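Local coordinates for protein VP35 (Myotis lucifugus, PDB 6DKU) that is a bat-genome homologue of filoviral VP35, represented here by its interferon inhibitory domain, and probably antagonises innate immune responses as its viral relatives do, at residues D40-D43 with L44-M48; I91-A94 with Y95-R98; V13-L16 with T17-T21. The protein carries 1 engineered substitution. All coordinates share one frame; numbering follows the deposited sequence.

Interaction 1: residues D40-D43 with L44-M48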
# COMPACT_ATOMS: atom_id res chain seq x y z
N ASP A 40 -10.06 11.28 -0.70
CA ASP A 40 -11.08 11.51 -1.72
C ASP A 40 -10.46 11.15 -3.07
O ASP A 40 -9.33 10.64 -3.14
CB ASP A 40 -11.61 12.94 -1.68
CG ASP A 40 -10.58 13.98 -2.11
OD1 ASP A 40 -9.36 13.69 -2.13
OD2 ASP A 40 -11.00 15.11 -2.45
N SER A 41 -11.19 11.44 -4.15
CA SER A 41 -10.74 11.09 -5.50
C SER A 41 -9.49 11.86 -5.91
O SER A 41 -8.69 11.37 -6.71
CB SER A 41 -11.86 11.32 -6.51
OG SER A 41 -11.96 12.68 -6.88
N HIS A 42 -9.30 13.06 -5.35
CA HIS A 42 -8.14 13.87 -5.72
C HIS A 42 -6.83 13.18 -5.35
O HIS A 42 -5.90 13.13 -6.15
CB HIS A 42 -8.23 15.24 -5.05
CG HIS A 42 -7.07 16.13 -5.36
ND1 HIS A 42 -6.88 16.70 -6.60
CD2 HIS A 42 -6.02 16.53 -4.60
CE1 HIS A 42 -5.77 17.42 -6.59
NE2 HIS A 42 -5.23 17.33 -5.39
N ASP A 43 -6.74 12.62 -4.13
CA ASP A 43 -5.53 11.91 -3.74
C ASP A 43 -5.28 10.71 -4.66
O ASP A 43 -4.14 10.47 -5.08
CB ASP A 43 -5.62 11.46 -2.29
CG ASP A 43 -5.69 12.62 -1.32
OD1 ASP A 43 -5.29 13.74 -1.69
OD2 ASP A 43 -6.15 12.40 -0.18
N LEU A 44 -6.33 9.96 -4.98
CA LEU A 44 -6.18 8.84 -5.90
C LEU A 44 -5.66 9.29 -7.26
O LEU A 44 -4.82 8.61 -7.85
CB LEU A 44 -7.50 8.08 -6.05
CG LEU A 44 -8.03 7.30 -4.84
CD1 LEU A 44 -9.36 6.66 -5.18
CD2 LEU A 44 -7.03 6.24 -4.44
N GLN A 45 -6.11 10.44 -7.77
CA GLN A 45 -5.60 10.82 -9.09
C GLN A 45 -4.21 11.46 -8.99
O GLN A 45 -3.45 11.44 -9.97
CB GLN A 45 -6.61 11.69 -9.82
CG GLN A 45 -6.16 12.10 -11.21
CD GLN A 45 -6.57 11.08 -12.25
OE1 GLN A 45 -7.74 10.70 -12.33
NE2 GLN A 45 -5.59 10.57 -13.00
N VAL A 46 -3.83 11.97 -7.83
CA VAL A 46 -2.44 12.33 -7.62
C VAL A 46 -1.57 11.08 -7.71
O VAL A 46 -0.61 11.01 -8.49
CB VAL A 46 -2.27 13.07 -6.28
CG1 VAL A 46 -0.80 13.14 -5.91
CG2 VAL A 46 -2.87 14.47 -6.37
N ALA A 47 -1.91 10.06 -6.92
CA ALA A 47 -1.15 8.81 -6.93
C ALA A 47 -1.12 8.20 -8.33
O ALA A 47 -0.07 7.71 -8.77
CB ALA A 47 -1.76 7.84 -5.92
N MET A 48 -2.24 8.24 -9.04
CA MET A 48 -2.32 7.63 -10.36
C MET A 48 -1.50 8.42 -11.38
O MET A 48 -0.79 7.83 -12.20
CB MET A 48 -3.78 7.55 -10.80
CG MET A 48 -3.96 7.13 -12.24
SD MET A 48 -4.00 5.34 -12.38
CE MET A 48 -5.40 4.95 -11.32

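Interaction 2: residues I91-A94 with Y95-R98. Engineered in segment 95-98: Arg97 (natural residue Gly).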
# COMPACT_ATOMS: atom_id res chain seq x y z
N ILE A 91 -3.58 -14.06 7.96
CA ILE A 91 -2.61 -13.26 7.22
C ILE A 91 -1.96 -14.18 6.20
O ILE A 91 -1.56 -15.30 6.55
CB ILE A 91 -1.56 -12.63 8.15
CG1 ILE A 91 -2.22 -11.79 9.24
CG2 ILE A 91 -0.58 -11.79 7.37
CD1 ILE A 91 -1.23 -11.15 10.20
N PRO A 92 -1.86 -13.77 4.93
CA PRO A 92 -1.21 -14.61 3.91
C PRO A 92 0.09 -15.22 4.41
O PRO A 92 0.89 -14.55 5.07
CB PRO A 92 -0.97 -13.63 2.76
CG PRO A 92 -2.11 -12.65 2.88
CD PRO A 92 -2.38 -12.51 4.37
N ARG A 93 0.29 -16.50 4.09
CA ARG A 93 1.36 -17.28 4.69
C ARG A 93 2.74 -16.75 4.33
O ARG A 93 3.64 -16.70 5.17
CB ARG A 93 1.23 -18.74 4.28
CG ARG A 93 1.87 -19.71 5.26
CD ARG A 93 0.80 -20.36 6.12
NE ARG A 93 0.31 -21.58 5.50
CZ ARG A 93 0.71 -22.80 5.86
NH1 ARG A 93 1.60 -22.95 6.83
NH2 ARG A 93 0.21 -23.87 5.24
N ALA A 94 2.94 -16.34 3.07
CA ALA A 94 4.26 -15.88 2.66
C ALA A 94 4.70 -14.64 3.42
O ALA A 94 5.90 -14.37 3.50
CB ALA A 94 4.28 -15.62 1.16
N TYR A 95 3.75 -13.87 3.98
CA TYR A 95 4.11 -12.70 4.76
C TYR A 95 4.63 -13.05 6.15
O TYR A 95 5.29 -12.22 6.77
CB TYR A 95 2.90 -11.77 4.92
CG TYR A 95 2.22 -11.31 3.64
CD1 TYR A 95 2.82 -11.45 2.40
CD2 TYR A 95 0.96 -10.71 3.68
CE1 TYR A 95 2.19 -11.03 1.24
CE2 TYR A 95 0.33 -10.28 2.53
CZ TYR A 95 0.94 -10.45 1.31
OH TYR A 95 0.31 -10.03 0.16
N HIS A 96 4.37 -14.28 6.62
CA HIS A 96 4.62 -14.63 8.02
C HIS A 96 6.06 -14.33 8.44
O HIS A 96 6.30 -13.82 9.54
CB HIS A 96 4.31 -16.11 8.26
CG HIS A 96 2.87 -16.41 8.52
ND1 HIS A 96 1.86 -15.49 8.32
CD2 HIS A 96 2.26 -17.54 8.96
CE1 HIS A 96 0.70 -16.03 8.62
NE2 HIS A 96 0.91 -17.28 9.02
N ARG A 97 7.02 -14.67 7.59
CA ARG A 97 8.42 -14.53 7.98
C ARG A 97 8.87 -13.08 8.04
O ARG A 97 9.85 -12.78 8.71
CB ARG A 97 9.32 -15.31 7.02
CG ARG A 97 8.81 -15.35 5.60
CD ARG A 97 9.83 -15.99 4.69
NE ARG A 97 10.69 -14.99 4.08
CZ ARG A 97 10.41 -14.37 2.93
NH1 ARG A 97 9.29 -14.66 2.29
NH2 ARG A 97 11.24 -13.45 2.44
N ARG A 98 8.16 -12.16 7.36
CA ARG A 98 8.55 -10.76 7.36
C ARG A 98 7.80 -9.93 8.39
O ARG A 98 8.14 -8.76 8.59
CB ARG A 98 8.35 -10.16 5.96
CG ARG A 98 9.04 -10.94 4.85
CD ARG A 98 9.20 -10.11 3.58
NE ARG A 98 7.92 -9.67 3.03
CZ ARG A 98 7.50 -8.40 3.03
NH1 ARG A 98 8.25 -7.45 3.56
NH2 ARG A 98 6.32 -8.09 2.51

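Interaction 3: residues V13-L16 with T17-T21. Unlike the reference sequence in segment 17-21: Gly18 (reference Ser).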
# COMPACT_ATOMS: atom_id res chain seq x y z
N VAL A 13 -7.26 0.43 -7.35
CA VAL A 13 -6.60 -0.85 -7.09
C VAL A 13 -6.59 -1.72 -8.35
O VAL A 13 -5.59 -2.37 -8.65
CB VAL A 13 -7.29 -1.55 -5.90
CG1 VAL A 13 -7.08 -3.05 -5.97
CG2 VAL A 13 -6.76 -1.02 -4.59
N ARG A 14 -7.70 -1.74 -9.10
CA ARG A 14 -7.76 -2.60 -10.28
C ARG A 14 -6.78 -2.14 -11.35
O ARG A 14 -6.06 -2.95 -11.95
CB ARG A 14 -9.18 -2.64 -10.85
CG ARG A 14 -9.30 -3.55 -12.05
CD ARG A 14 -10.61 -3.40 -12.80
NE ARG A 14 -10.76 -2.08 -13.42
CZ ARG A 14 -10.03 -1.63 -14.45
NH1 ARG A 14 -9.09 -2.39 -14.99
NH2 ARG A 14 -10.25 -0.42 -14.94
N VAL A 15 -6.73 -0.82 -11.61
CA VAL A 15 -5.82 -0.29 -12.62
C VAL A 15 -4.38 -0.59 -12.24
O VAL A 15 -3.63 -1.19 -13.01
CB VAL A 15 -6.04 1.22 -12.81
CG1 VAL A 15 -4.83 1.83 -13.53
CG2 VAL A 15 -7.33 1.50 -13.55
N LEU A 16 -3.98 -0.18 -11.03
CA LEU A 16 -2.56 -0.33 -10.69
C LEU A 16 -2.17 -1.79 -10.58
O LEU A 16 -1.10 -2.19 -11.06
CB LEU A 16 -2.22 0.43 -9.41
CG LEU A 16 -1.70 1.84 -9.66
CD1 LEU A 16 -2.84 2.82 -9.87
CD2 LEU A 16 -0.80 2.30 -8.51
N THR A 17 -3.02 -2.63 -9.97
CA THR A 17 -2.61 -4.03 -9.85
C THR A 17 -2.68 -4.76 -11.18
O THR A 17 -2.11 -5.85 -11.29
CB THR A 17 -3.46 -4.77 -8.81
OG1 THR A 17 -4.84 -4.56 -9.07
CG2 THR A 17 -3.13 -4.28 -7.41
N GLY A 18 -3.35 -4.19 -12.19
CA GLY A 18 -3.24 -4.73 -13.53
C GLY A 18 -1.81 -4.84 -14.03
O GLY A 18 -1.48 -5.77 -14.77
N TYR A 19 -0.93 -3.92 -13.61
CA TYR A 19 0.45 -3.95 -14.07
C TYR A 19 1.30 -4.97 -13.33
O TYR A 19 2.42 -5.25 -13.75
CB TYR A 19 1.09 -2.57 -13.94
CG TYR A 19 0.45 -1.55 -14.85
CD1 TYR A 19 -0.62 -0.79 -14.42
CD2 TYR A 19 0.91 -1.36 -16.14
CE1 TYR A 19 -1.23 0.13 -15.24
CE2 TYR A 19 0.31 -0.44 -16.98
CZ TYR A 19 -0.75 0.30 -16.52
OH TYR A 19 -1.36 1.22 -17.34
N LEU A 20 0.80 -5.54 -12.25
CA LEU A 20 1.52 -6.59 -11.55
C LEU A 20 1.15 -7.95 -12.12
O LEU A 20 0.10 -8.13 -12.75
CB LEU A 20 1.21 -6.54 -10.06
CG LEU A 20 1.45 -5.17 -9.42
CD1 LEU A 20 1.14 -5.22 -7.94
CD2 LEU A 20 2.89 -4.74 -9.66
N THR A 21 2.04 -8.92 -11.92
CA THR A 21 1.73 -10.30 -12.24
C THR A 21 2.12 -11.20 -11.07
O THR A 21 2.31 -10.72 -9.95
CB THR A 21 2.44 -10.75 -13.52
OG1 THR A 21 3.85 -10.55 -13.39
CG2 THR A 21 1.93 -9.98 -14.73

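Interaction 1: residues D40-D43 with L44-M48
Val46 lays its CG2 methyl over one face of the His42 imidazole, one helical turn back. The methyl lies 4.1 Å from the ring centroid, 22° off the normal and displaced toward the rim, so that His42 NE2 is its nearest ring atom at 3.8 Å. This CH-pi contact depends on the torsion of His42: CG is anti to the backbone N (chi1 179°), which carries the ring outward from the helix, on the flank where Val46 follows. Valine suits the place because its branch at CB holds a methyl close to the helix surface, within reach of the ring. Beneath the pair runs the i to i+4 ladder: Val46 N reaches His42 O at 2.9 Å, setting the side chains one turn apart, and Ala47 N reaches Asp43 O at 2.9 Å, nearly straight at 175°. Further out, Asp40 caps the start. Its OD1 accepts weak bonds from His42 N (3.3 Å) and Asp43 N (3.5 Å), a carboxylate oxygen standing in for the carbonyls that a preceding turn would supply. Asp43, whose negative charge would probably be favoured near the helix N-terminus, forms a salt bridge to Arg39, while Gln45 bonds to Asp49. Leu44 and Ala47 present apolar surface to Phe12. This is an Asp N-cap and first turn, opening helix 41-56 against helix 9-18 in the helical part of the VP35 interferon inhibitory domain.

Interaction 2: residues I91-A94 with Y95-R98
His96 N donates to Arg93 O at 2.9 Å, and Tyr95 N to Pro92 O at 3.1 Å. Both donors stand above the carbonyl planes, about 55° and 51° out of them, as is usual for three-residue bonds in a tight turn. The same winding folds side chains back on the residues before them. Tyr95 CG lies anti to the carbonyl carbon (chi1 -55°), which sets the phenol ring against Pro92: Pro92 CB sits over one face, offset toward the rim, 3.8 Å from the centroid, and Pro92 CG comes to 3.4 Å from Tyr95 CE2. Proline's ring holds its CH2 groups in fixed positions against the aromatic face, while Ile91 CG2 meets the edge of the Tyr95 ring, 4.1 Å from Tyr95 CD2. These overlapping type I turns, a short 3-10-like winding, lie in the loop joining strand 82-84 to strand 100-101, and Ile91, Pro92 and Tyr95 all press on Tyr117 of the sheet. The far end of Tyr95 bonds through OH to Glu29 of helix 26-37. On the more exposed side, the His96 imidazole is centred over Arg93 CA, a CH-pi contact of 4.1 Å. The engineered Arg97, a glycine in nature, brings its CG to 3.7 Å from Ala94 O.

Interaction 3: residues V13-L16 with T17-T21
Thr17 folds back onto the carbonyl of Val13, and with the buried Leu16 this makes the closely packed side of the contact. Thr17 N bonds to Val13 O at 2.9 Å in the ordinary helical way, and the hydroxyl OG1 is directed at the same oxygen, which is thus used twice. That second bond is modelled so short that its exact length is doubtful. The torsion explains the aim: with chi1 at 51°, OG1 lies between the backbone N and the carbonyl carbon, bringing the hydroxyl beside the preceding turn. Threonine suits a partly covered helix face because its hydroxyl can turn to the backbone while the side chain also packs on Val31 of helix 26-37. Leu16, larger and wholly apolar, fills the buried side and packs on Val31 and Phe51.

The opposite character appears round Gly18 and Tyr19. Gly18, which departs from the serine of the reference sequence, is exposed; its N bonds to Arg14 O at 3.0 Å and weakly to Val15 O at 3.1 Å. Tyr19 N then turns to Leu16 O at 3.1 Å, a step of three residues. The Tyr19 ring brings its edge to Leu16 O, and Tyr19 CD1 lies 3.3 Å from Val15 O, while Tyr19 CE1 meets Val15 CG1 loosely, at 4.3 Å. Although largely exposed, this ring also stands edge-to-face with Phe51. Arg14 points outward and is held by a salt bridge to Glu11. The shift from four-residue to three-residue bonds is characteristic of the last turn of a helix, here helix 9-18, packed among neighbouring helices of the VP35 interferon inhibitory domain.

Overall arrangement
Along the chain the order is interaction 3, interaction 1, interaction 2. Interactions 1 and 3 belong to the helical part of the domain, their centres about 16 Å apart, touching where Met48 CE meets Leu16 CD1 at 3.6 Å; helix 41-56, through Met48 near its middle, is thereby tied to helix 9-18. Interaction 2 lies on the sheet side, in the loop between strands 82-84 and 100-101. Its centre is about 29 Å from that of interaction 1, across the middle of the chain, and about 21 Å from that of interaction 3. Helix 26-37 reaches both regions, packing against residues 13-21 and bonding Tyr95 through Glu29, so it probably helps to join the helical and sheet parts.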